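BH2621 protein (Bacillus halodurans, PDB 2QML) probably acts as a GNAT-type N-acyltransferase, perhaps passing fatty acyl groups to a lysine amino group in siderophore biosynthesis. Local coordinates at residues A[21-25]-A[125-130]. Sequence-based numbering, arbitrary orientation.
Sequences KLSFR and PLLLAI
Phe24 and Leu22 reach from strand 20-26 onto one flank of helix 123-135 and show how a GNAT sheet seats a helix through apolar contact. Phe24 has the larger share. Its CZ lies 3.7 Å from Leu126 CD2 and, obliquely, 3.5 Å from Leu126 O, while the adjoining CE2 reaches Ile130 CB at 3.9 Å, the isoleucine crossing the phenylalanine at about a right angle. CG lies anti to the carbonyl carbon (chi1 -74°), which sets CZ and CE2 against Leu126 and Ile130; Trp85 and a stacked Phe11 pack against the ring from the same sheet. Leu22, two residues earlier, meets the first turns: its CD1 comes within 3.4 Å of Pro125 O and meets Ala129 CB at 4.0 Å, whereas CD2 only brushes Leu126 CD2 at 4.2 Å. The strand's other face is looser, with Ser23 pointing away and partly exposed, Lys21 exposed, and Arg25 partly exposed and salt-bridged to Asp31. Pro125 O and Leu126 O already accept from Ala129 N and Ile130 N, and the strand's backbone bonds to strands 11-15 and 70-77, as Leu22 does with Val13 and Ser23 with Ala76. Joining of strand and helix therefore rests on buried hydrocarbon and shape.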
loop_
_atom_site.group_PDB
_atom_site.type_symbol
_atom_site.label_atom_id
_atom_site.label_comp_id
_atom_site.label_asym_id
_atom_site.label_seq_id
_atom_site.Cartn_x
_atom_site.Cartn_y
_atom_site.Cartn_z
ATOM N N LYS A 21 -14.123 -11.447 3.302
ATOM C CA LYS A 21 -13.593 -11.658 1.963
ATOM C C LYS A 21 -12.811 -10.400 1.608
ATOM O O LYS A 21 -13.364 -9.302 1.693
ATOM C CB LYS A 21 -14.767 -11.879 1.001
ATOM C CG LYS A 21 -14.524 -11.777 -0.451
ATOM C CD LYS A 21 -15.890 -11.774 -1.230
ATOM C CE LYS A 21 -16.877 -12.800 -0.666
ATOM N NZ LYS A 21 -18.088 -12.995 -1.582
ATOM N N LEU A 22 -11.544 -10.568 1.250
ATOM C CA LEU A 22 -10.692 -9.474 0.819
ATOM C C LEU A 22 -10.488 -9.622 -0.672
ATOM O O LEU A 22 -10.096 -10.675 -1.163
ATOM C CB LEU A 22 -9.333 -9.529 1.488
ATOM C CG LEU A 22 -9.310 -9.733 3.009
ATOM C CD1 LEU A 22 -7.863 -9.635 3.487
ATOM C CD2 LEU A 22 -10.231 -8.766 3.703
ATOM N N SER A 23 -10.763 -8.568 -1.402
ATOM C CA SER A 23 -10.507 -8.645 -2.840
ATOM C C SER A 23 -9.878 -7.361 -3.370
ATOM O O SER A 23 -10.200 -6.235 -2.975
ATOM C CB SER A 23 -11.730 -8.997 -3.622
ATOM O OG SER A 23 -12.788 -8.161 -3.373
ATOM N N PHE A 24 -8.925 -7.598 -4.246
ATOM C CA PHE A 24 -8.107 -6.539 -4.852
ATOM C C PHE A 24 -8.194 -6.605 -6.362
ATOM O O PHE A 24 -7.974 -7.667 -6.965
ATOM C CB PHE A 24 -6.658 -6.713 -4.448
ATOM C CG PHE A 24 -6.347 -6.343 -3.029
ATOM C CD1 PHE A 24 -6.693 -7.200 -1.996
ATOM C CD2 PHE A 24 -5.634 -5.210 -2.731
ATOM C CE1 PHE A 24 -6.361 -6.900 -0.659
ATOM C CE2 PHE A 24 -5.313 -4.882 -1.388
ATOM C CZ PHE A 24 -5.693 -5.715 -0.376
ATOM N N ARG A 25 -8.503 -5.484 -6.989
ATOM C CA ARG A 25 -8.637 -5.403 -8.420
ATOM C C ARG A 25 -7.869 -4.218 -8.936
ATOM O O ARG A 25 -7.611 -3.277 -8.210
ATOM C CB ARG A 25 -10.109 -5.269 -8.829
ATOM C CG ARG A 25 -10.851 -4.027 -8.334
ATOM C CD ARG A 25 -12.157 -3.815 -9.024
ATOM N NE ARG A 25 -12.884 -2.643 -8.540
ATOM C CZ ARG A 25 -12.655 -1.407 -8.960
ATOM N NH1 ARG A 25 -11.676 -1.168 -9.787
ATOM N NH2 ARG A 25 -13.365 -0.394 -8.491
ATOM N N PRO A 125 -5.309 -7.148 7.950
ATOM C CA PRO A 125 -5.538 -8.241 6.981
ATOM C C PRO A 125 -5.340 -7.814 5.514
ATOM O O PRO A 125 -4.880 -8.610 4.680
ATOM C CB PRO A 125 -6.996 -8.671 7.270
ATOM C CG PRO A 125 -7.629 -7.506 7.964
ATOM C CD PRO A 125 -6.500 -6.927 8.792
ATOM N N LEU A 126 -5.692 -6.575 5.193
ATOM C CA LEU A 126 -5.523 -6.072 3.831
ATOM C C LEU A 126 -4.056 -5.951 3.451
ATOM O O LEU A 126 -3.635 -6.435 2.400
ATOM C CB LEU A 126 -6.187 -4.732 3.669
ATOM C CG LEU A 126 -7.705 -4.729 3.620
ATOM C CD1 LEU A 126 -8.259 -3.306 3.903
ATOM C CD2 LEU A 126 -8.220 -5.328 2.281
ATOM N N LEU A 127 -3.279 -5.283 4.296
ATOM C CA LEU A 127 -1.862 -5.128 4.038
ATOM C C LEU A 127 -1.147 -6.485 3.996
ATOM O O LEU A 127 -0.317 -6.695 3.097
ATOM C CB LEU A 127 -1.242 -4.189 5.077
ATOM C CG LEU A 127 0.252 -3.987 4.917
ATOM C CD1 LEU A 127 0.666 -3.309 3.594
ATOM C CD2 LEU A 127 0.829 -3.180 6.190
ATOM N N LEU A 128 -1.457 -7.391 4.914
ATOM C CA LEU A 128 -0.826 -8.699 4.921
ATOM C C LEU A 128 -1.143 -9.428 3.636
ATOM O O LEU A 128 -0.258 -10.066 3.064
ATOM C CB LEU A 128 -1.268 -9.481 6.144
ATOM C CG LEU A 128 -0.740 -8.992 7.495
ATOM C CD1 LEU A 128 -1.434 -9.756 8.589
ATOM C CD2 LEU A 128 0.731 -9.139 7.647
ATOM N N ALA A 129 -2.386 -9.323 3.154
ATOM C CA ALA A 129 -2.767 -10.007 1.898
ATOM C C ALA A 129 -1.999 -9.510 0.666
ATOM O O ALA A 129 -1.458 -10.303 -0.132
ATOM C CB ALA A 129 -4.314 -9.916 1.658
ATOM N N ILE A 130 -1.952 -8.203 0.480
ATOM C CA ILE A 130 -1.267 -7.642 -0.679
ATOM C C ILE A 130 0.240 -7.868 -0.568
ATOM O O ILE A 130 0.874 -8.127 -1.596
ATOM C CB ILE A 130 -1.662 -6.185 -0.919
ATOM C CG1 ILE A 130 -1.220 -5.756 -2.331
ATOM C CG2 ILE A 130 -1.122 -5.242 0.202
ATOM C CD1 ILE A 130 -1.701 -4.381 -2.829
#